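Local atomic coordinates of lipoprotein (Klebsiella pneumoniae subsp. pneumoniae, PDB entry 4HWM), a protein that is of unknown function but is classed as a bacterial lipoprotein of the YedD-like family, with a small closed antiparallel beta barrel. Residues Glu73-Thr78 against Ile83-Arg88; Asp53-Gln58 against Asp96-Ser101; Ser42-Val45 against Thr51-Cys54. All blocks are in the same frame, centred on the assembly; numbering follows the deposited sequence. Where two conformers were deposited one is given.

Contact 1: Glu73-Thr78 against Ile83-Arg88; sequences EIYNVT and IYPVER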
# COMPACT_ATOMS: atom_id res chain seq x y z
N GLU A 73 -4.64 -14.88 6.54
CA GLU A 73 -3.89 -13.67 6.82
C GLU A 73 -3.79 -12.87 5.53
O GLU A 73 -3.76 -13.45 4.45
CB GLU A 73 -2.50 -14.01 7.33
CG GLU A 73 -2.53 -14.81 8.65
CD GLU A 73 -1.15 -14.98 9.23
OE1 GLU A 73 -0.34 -15.74 8.66
OE2 GLU A 73 -0.85 -14.34 10.27
N ILE A 74 -3.77 -11.55 5.68
CA ILE A 74 -3.74 -10.62 4.54
C ILE A 74 -2.31 -10.15 4.23
O ILE A 74 -1.58 -9.74 5.13
CB ILE A 74 -4.61 -9.39 4.81
CG1 ILE A 74 -6.06 -9.83 5.01
CG2 ILE A 74 -4.52 -8.37 3.66
CD1 ILE A 74 -6.70 -10.40 3.76
N TYR A 75 -1.98 -10.21 2.95
CA TYR A 75 -0.69 -9.73 2.42
C TYR A 75 -0.90 -8.77 1.26
O TYR A 75 -1.86 -8.91 0.51
CB TYR A 75 0.10 -10.90 1.87
CG TYR A 75 0.42 -11.95 2.91
CD1 TYR A 75 -0.48 -12.97 3.19
CD2 TYR A 75 1.61 -11.90 3.64
CE1 TYR A 75 -0.19 -13.93 4.15
CE2 TYR A 75 1.91 -12.87 4.62
CZ TYR A 75 1.01 -13.87 4.86
OH TYR A 75 1.29 -14.84 5.80
N ASN A 76 0.01 -7.81 1.11
CA ASN A 76 0.15 -7.09 -0.13
C ASN A 76 1.18 -7.81 -1.00
O ASN A 76 2.27 -8.07 -0.55
CB ASN A 76 0.57 -5.64 0.11
CG ASN A 76 0.54 -4.82 -1.17
OD1 ASN A 76 -0.30 -5.07 -2.04
ND2 ASN A 76 1.44 -3.86 -1.30
N VAL A 77 0.82 -8.09 -2.25
CA VAL A 77 1.72 -8.66 -3.25
C VAL A 77 1.97 -7.59 -4.32
O VAL A 77 1.05 -7.21 -5.02
CB VAL A 77 1.14 -9.95 -3.92
CG1 VAL A 77 2.17 -10.54 -4.87
CG2 VAL A 77 0.70 -10.95 -2.85
N THR A 78 3.19 -7.09 -4.43
CA THR A 78 3.44 -6.03 -5.41
C THR A 78 3.62 -6.64 -6.77
O THR A 78 3.88 -7.84 -6.89
CB THR A 78 4.68 -5.20 -5.11
OG1 THR A 78 5.83 -6.04 -5.25
CG2 THR A 78 4.64 -4.58 -3.76
N ILE A 83 6.14 -9.65 -1.15
CA ILE A 83 4.99 -10.08 -0.34
C ILE A 83 5.13 -9.55 1.08
O ILE A 83 6.10 -9.85 1.76
CB ILE A 83 4.84 -11.61 -0.37
CG1 ILE A 83 4.54 -12.07 -1.80
CG2 ILE A 83 3.73 -12.07 0.53
CD1 ILE A 83 4.44 -13.60 -1.95
N TYR A 84 4.15 -8.77 1.53
CA TYR A 84 4.21 -8.09 2.80
C TYR A 84 2.93 -8.30 3.60
O TYR A 84 1.86 -7.87 3.17
CB TYR A 84 4.34 -6.60 2.56
CG TYR A 84 5.53 -6.14 1.75
CD1 TYR A 84 6.81 -6.36 2.18
CD2 TYR A 84 5.35 -5.42 0.59
CE1 TYR A 84 7.91 -5.89 1.42
CE2 TYR A 84 6.42 -4.94 -0.15
CZ TYR A 84 7.69 -5.18 0.27
OH TYR A 84 8.75 -4.70 -0.50
N PRO A 85 3.05 -8.88 4.80
CA PRO A 85 1.86 -8.98 5.64
C PRO A 85 1.36 -7.62 6.07
O PRO A 85 2.16 -6.72 6.36
CB PRO A 85 2.34 -9.82 6.84
CG PRO A 85 3.82 -9.75 6.84
CD PRO A 85 4.23 -9.53 5.42
N VAL A 86 0.05 -7.47 6.10
CA VAL A 86 -0.61 -6.24 6.54
C VAL A 86 -1.47 -6.58 7.75
O VAL A 86 -2.34 -7.46 7.68
CB VAL A 86 -1.53 -5.70 5.43
CG1 VAL A 86 -2.18 -4.39 5.86
CG2 VAL A 86 -0.75 -5.48 4.16
N GLU A 87 -1.21 -5.90 8.87
CA GLU A 87 -2.03 -6.11 10.07
C GLU A 87 -2.63 -4.78 10.48
O GLU A 87 -1.94 -3.77 10.58
CB GLU A 87 -1.20 -6.74 11.19
CG GLU A 87 -0.97 -8.26 11.00
CD GLU A 87 -2.27 -9.07 10.93
OE1 GLU A 87 -3.05 -9.03 11.90
OE2 GLU A 87 -2.51 -9.75 9.90
N ARG A 88 -3.92 -4.76 10.73
CA ARG A 88 -4.61 -3.56 11.09
C ARG A 88 -5.06 -3.59 12.56
O ARG A 88 -5.52 -4.62 13.06
CB ARG A 88 -5.83 -3.36 10.20
CG ARG A 88 -6.52 -2.01 10.40
CD ARG A 88 -7.69 -1.83 9.44
NE ARG A 88 -8.88 -2.62 9.79
CZ ARG A 88 -9.79 -2.24 10.68
NH1 ARG A 88 -9.67 -1.10 11.32
NH2 ARG A 88 -10.86 -3.02 10.91
O HOH W 1 -1.09 -10.63 7.72

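Contact 2: Asp53-Gln58 against Asp96-Ser101; sequences DCRQWQ and DRMTLS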
# COMPACT_ATOMS: atom_id res chain seq x y z
N ASP A 53 1.76 1.16 -3.24
CA ASP A 53 2.77 1.36 -2.17
C ASP A 53 3.66 2.48 -2.68
O ASP A 53 4.34 2.28 -3.69
CB ASP A 53 3.52 0.04 -1.97
CG ASP A 53 4.67 0.13 -0.98
OD1 ASP A 53 5.25 1.20 -0.80
OD2 ASP A 53 4.99 -0.92 -0.40
N CYS A 54 3.61 3.65 -2.03
CA CYS A 54 4.31 4.85 -2.52
C CYS A 54 5.15 5.41 -1.40
O CYS A 54 4.62 5.74 -0.35
CB CYS A 54 3.28 5.88 -3.00
SG CYS A 54 3.98 7.35 -3.73
N ARG A 55 6.45 5.48 -1.62
CA ARG A 55 7.38 5.94 -0.59
C ARG A 55 8.19 7.07 -1.17
O ARG A 55 8.54 7.04 -2.33
CB ARG A 55 8.26 4.80 -0.15
CG ARG A 55 7.44 3.62 0.30
CD ARG A 55 8.26 2.55 0.85
NE ARG A 55 7.56 1.27 0.88
CZ ARG A 55 7.92 0.20 1.57
NH1 ARG A 55 9.03 0.20 2.31
NH2 ARG A 55 7.19 -0.90 1.46
N GLN A 56 8.49 8.08 -0.37
CA GLN A 56 9.13 9.27 -0.89
C GLN A 56 10.07 9.90 0.12
O GLN A 56 9.82 9.91 1.33
CB GLN A 56 8.09 10.30 -1.30
CG GLN A 56 7.19 10.78 -0.21
CD GLN A 56 6.10 11.65 -0.73
OE1 GLN A 56 6.34 12.85 -1.03
NE2 GLN A 56 4.90 11.11 -0.84
N TRP A 57 11.17 10.42 -0.40
CA TRP A 57 12.00 11.34 0.35
C TRP A 57 12.68 12.24 -0.68
O TRP A 57 12.05 13.16 -1.17
CB TRP A 57 12.96 10.60 1.29
CG TRP A 57 13.80 11.56 2.07
CD1 TRP A 57 13.38 12.71 2.69
CD2 TRP A 57 15.19 11.45 2.31
NE1 TRP A 57 14.45 13.34 3.28
CE2 TRP A 57 15.57 12.59 3.06
CE3 TRP A 57 16.16 10.52 1.95
CZ2 TRP A 57 16.88 12.80 3.47
CZ3 TRP A 57 17.46 10.73 2.35
CH2 TRP A 57 17.82 11.88 3.10
N GLN A 58 13.92 11.95 -1.06
CA GLN A 58 14.57 12.67 -2.15
C GLN A 58 14.01 12.26 -3.50
O GLN A 58 14.01 13.05 -4.44
CB GLN A 58 16.10 12.51 -2.14
CG GLN A 58 16.78 12.97 -0.87
CD GLN A 58 16.62 14.42 -0.60
OE1 GLN A 58 16.85 15.25 -1.48
NE2 GLN A 58 16.20 14.74 0.62
N ASP A 96 5.35 -3.63 6.28
CA ASP A 96 6.77 -3.63 5.93
C ASP A 96 7.63 -2.88 6.95
O ASP A 96 8.41 -2.00 6.61
CB ASP A 96 6.96 -3.10 4.51
CG ASP A 96 8.33 -3.42 3.94
OD1 ASP A 96 9.00 -4.38 4.42
OD2 ASP A 96 8.76 -2.69 3.03
N ARG A 97 7.45 -3.22 8.21
CA ARG A 97 8.29 -2.71 9.30
C ARG A 97 8.04 -1.24 9.64
O ARG A 97 8.82 -0.60 10.35
CB ARG A 97 9.79 -3.00 9.02
CG ARG A 97 10.04 -4.50 8.74
CD ARG A 97 11.51 -4.91 8.49
NE ARG A 97 11.97 -4.41 7.20
CZ ARG A 97 12.69 -3.29 7.02
NH1 ARG A 97 13.09 -2.55 8.04
NH2 ARG A 97 13.02 -2.92 5.80
N MSE A 98 6.89 -0.73 9.22
CA MSE A 98 6.46 0.63 9.49
C MSE A 98 5.06 0.65 10.07
O MSE A 98 4.35 -0.36 10.04
CB MSE A 98 6.42 1.44 8.20
CG MSE A 98 7.76 1.45 7.44
SE MSE A 98 7.71 2.36 5.78
CE MSE A 98 6.64 1.05 4.80
N THR A 99 4.69 1.80 10.60
CA THR A 99 3.33 2.04 11.10
C THR A 99 2.73 3.15 10.28
O THR A 99 3.29 4.24 10.19
CB THR A 99 3.33 2.44 12.57
OG1 THR A 99 3.90 1.37 13.35
CG2 THR A 99 1.91 2.70 13.09
N LEU A 100 1.57 2.87 9.67
CA LEU A 100 0.85 3.84 8.84
C LEU A 100 -0.51 4.12 9.47
O LEU A 100 -1.14 3.21 9.99
CB LEU A 100 0.67 3.36 7.42
CG LEU A 100 1.92 3.30 6.52
CD1 LEU A 100 2.94 2.30 6.99
CD2 LEU A 100 1.55 3.07 5.07
N SER A 101 -0.95 5.36 9.37
CA SER A 101 -2.21 5.82 9.91
C SER A 101 -3.22 6.11 8.82
O SER A 101 -2.87 6.57 7.73
CB SER A 101 -1.97 7.09 10.71
OG SER A 101 -1.09 6.80 11.80
O HOH W 2 10.29 -0.59 5.11

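Contact 3: Ser42-Val45 against Thr51-Cys54; sequences SLIV and TFDC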
# COMPACT_ATOMS: atom_id res chain seq x y z
N SER A 42 3.25 5.54 2.06
CA SER A 42 1.80 5.50 1.91
C SER A 42 1.38 4.18 1.28
O SER A 42 2.11 3.59 0.48
CB SER A 42 1.33 6.64 1.00
OG SER A 42 1.70 7.91 1.50
N LEU A 43 0.17 3.75 1.63
CA LEU A 43 -0.42 2.55 1.04
C LEU A 43 -1.88 2.87 0.72
O LEU A 43 -2.62 3.27 1.60
CB LEU A 43 -0.37 1.35 2.00
CG LEU A 43 -0.82 0.01 1.41
CD1 LEU A 43 0.11 -0.49 0.32
CD2 LEU A 43 -0.95 -1.03 2.55
N ILE A 44 -2.26 2.68 -0.53
CA ILE A 44 -3.67 2.73 -0.96
C ILE A 44 -4.18 1.30 -1.00
O ILE A 44 -3.50 0.42 -1.51
CB ILE A 44 -3.84 3.36 -2.38
CG1 ILE A 44 -3.15 4.74 -2.44
CG2 ILE A 44 -5.32 3.37 -2.79
CD1 ILE A 44 -3.26 5.43 -3.79
N VAL A 45 -5.38 1.09 -0.43
CA VAL A 45 -6.05 -0.20 -0.54
C VAL A 45 -7.46 0.08 -1.04
O VAL A 45 -8.22 0.78 -0.38
CB VAL A 45 -6.11 -0.96 0.81
CG1 VAL A 45 -6.84 -2.31 0.65
CG2 VAL A 45 -4.71 -1.18 1.39
N THR A 51 -3.84 -2.35 -4.68
CA THR A 51 -3.04 -1.56 -3.77
C THR A 51 -2.04 -0.70 -4.49
O THR A 51 -1.73 -0.91 -5.68
CB THR A 51 -2.30 -2.46 -2.79
OG1 THR A 51 -1.28 -3.17 -3.50
CG2 THR A 51 -3.26 -3.44 -2.03
N PHE A 52 -1.47 0.24 -3.74
CA PHE A 52 -0.41 1.11 -4.26
C PHE A 52 0.48 1.50 -3.12
O PHE A 52 0.00 2.09 -2.13
CB PHE A 52 -1.04 2.36 -4.89
CG PHE A 52 -0.13 3.13 -5.81
CD1 PHE A 52 0.32 2.56 -6.98
CD2 PHE A 52 0.26 4.42 -5.51
CE1 PHE A 52 1.11 3.30 -7.86
CE2 PHE A 52 1.07 5.14 -6.35
CZ PHE A 52 1.52 4.57 -7.51
N ASP A 53 1.76 1.16 -3.24
CA ASP A 53 2.77 1.36 -2.17
C ASP A 53 3.66 2.48 -2.68
O ASP A 53 4.34 2.28 -3.69
CB ASP A 53 3.52 0.04 -1.97
CG ASP A 53 4.67 0.13 -0.98
OD1 ASP A 53 5.25 1.20 -0.80
OD2 ASP A 53 4.99 -0.92 -0.40
N CYS A 54 3.61 3.65 -2.03
CA CYS A 54 4.31 4.85 -2.52
C CYS A 54 5.15 5.41 -1.40
O CYS A 54 4.62 5.74 -0.35
CB CYS A 54 3.28 5.88 -3.00
SG CYS A 54 3.98 7.35 -3.73
O HOH W 3 4.31 8.53 0.42
O HOH W 4 4.28 2.14 1.68

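Contact 1: Glu73-Thr78 against Ile83-Arg88
Tyr75 lies across Pro85 with the CD2-CE2 side of its ring: CD2 comes to 3.5 Å from Pro85 N, and CE2 to 3.8 Å from Pro85 CB. The ring meets the proline obliquely. Its CG is anti to its own carbonyl carbon (chi1 -61°), which carries the ring over the partner strand. One branch of Ile83 joins the same patch, CG2 approaching Tyr75 CD2 to 3.8 Å, while the other, CG1, runs beside Val77 CG2 at 4.1 Å with the two side chains pointing the same way. Arg70 adds a cation-pi contact to the tyrosine ring.

Beneath these side chains the two strands form a beta hairpin, neighbours in the closed antiparallel barrel. The N-to-C directions of the short segments make an angle of 136°, well short of exactly antiparallel, as the sheet coils. Asn76 and Tyr84 are a hydrogen-bonded pair: Asn76 N donates to Tyr84 O (2.8 Å), and Tyr84 N returns the bond to Asn76 O (2.9 Å). Farther along, Val86 N points almost straight at Ile74 O (3.0 Å, 177° at the hydrogen). The pairs on either side of Asn76 and Tyr84, Tyr75 with Pro85 and Val77 with Ile83, are non-hydrogen-bonded; Pro85 has no N-H to offer and occupies one of these positions.

Asn76 and Tyr84 project from the other face, where Thr78 CG2 comes within 4.0 Å of Tyr84 CE2, the two side chains meeting at a slant; Thr78 OG1 bonds to Asp82. Asn76 is buried, yet both ends of its amide are satisfied: OD1 is hydrogen-bonded with Thr51 OG1 and ND2 with Tyr95 OH, which fixes the rotation of the group. Tyr95 also sets its ring against that of Tyr84, the two planes steeply inclined.

Contact 2: Asp53-Gln58 against Asp96-Ser101
A salt-bridge network of Asp53, Arg55 and Asp96 spans the barrel between strand 50-56 and the turn that leads into strand 98-103; strands 50-56 and 98-103 are not neighbours in the sheet. Arg55 is the shared cation. Its chain, extended from CG to NE, brings the guanidinium between the two acids. Across the contact, NH2 and NH1 of Arg55 converge end-on on one oxygen, Asp96 OD2, at 2.9 and 3.0 Å. NH2 takes the anti lone pair of OD2, whereas NH1 comes in 28° out of the carboxylate plane, and the carboxylate as a whole is turned 61° from the guanidinium.

Asp53 is gripped side-on instead, with NE of Arg55 bonding to Asp53 OD1 and NH2 to Asp53 OD2, each at 2.9 Å and both nearly straight (174°). Both oxygens use their syn lone pairs and lie within the guanidinium plane, so the groups meet edge to edge. Tyr95 OH also bonds to Asp53 OD2 and helps to position this carboxylate. A water takes a bond from Arg55 NH1, a weak one, and donates to Asp96 O. Over the centre of one guanidinium face sits the CE methyl of selenomethionine Met98, 3.6 Å from Arg55 NH1.

Contact 3: Ser42-Val45 against Thr51-Cys54
This is a fully buried stretch of beta-hairpin pairing at the centre of the fold, where strands 40-45 and 50-56 run antiparallel as neighbours in the closed barrel. The short segments are almost exactly opposed, at 173°. Two hydrogen-bonded pairs carry the ladder. In the first, Ser42 N donates to Cys54 O (2.8 Å), and Cys54 N donates to Ser42 O (2.9 Å). In the second, Ile44 N reaches Phe52 O at 2.8 Å, and Phe52 N meets Ile44 O at 3.0 Å. Between and beyond these pairs come the non-hydrogen-bonded ones, Leu43 with Asp53 and Val45 with Thr51.

Ile44 and Phe52 set out side by side on one face, their CB atoms 3.9 Å apart. Beyond CB the ring of Phe52 leads away from the partner strand, its CG anti to the backbone N (chi1 -163°), but Ile44 CD1 still reaches obliquely to Phe52 CD2 at 4.0 Å. On the opposite face, Leu43 CG is likewise anti to the backbone N (chi1 -174°), and CD1 swings back over the partner strand to 3.6 Å from Phe52 O. Val45 CG2 and Thr51 CG2 meet more loosely at 4.3 Å. Waters bridge the end of the ladder: one links Ser42 OG to Cys54 O, and another donates to Ser42 O and, weakly, to Asp53 OD1.

The face of Ile44 and Phe52 is covered by helix 108-118: both side chains touch Trp114, whose ring meets that of Phe52 at an angle, and Cys54 forms a disulfide with Cys110. The other face looks into the barrel, where Leu43 packs on Ile93 and Tyr95 of strand 92-95 and Thr51 on Leu67 of strand 60-70.

Overall arrangement
All three contacts belong to one barrel. Contact 3 and contact 1 are successive hairpins, joined through strand 60-70, with centres about 11 Å apart; a hydrogen bond of 2.6 Å between Asn76 OD1 and Thr51 OG1 ties them directly. Contact 2 reaches across the barrel and encloses contact 1 along the chain. Their centres are about 14 Å apart, yet Tyr84 CE1 packs 3.5 Å from Asp96 OD1, and Tyr95 OH is a common partner of both. Contacts 2 and 3 share Asp53 and Cys54, lie about 9 Å apart between centres, and also meet where Leu100 CD2 comes 3.8 Å from Leu43 N. With the protein's function unknown, all three are described as structural contacts.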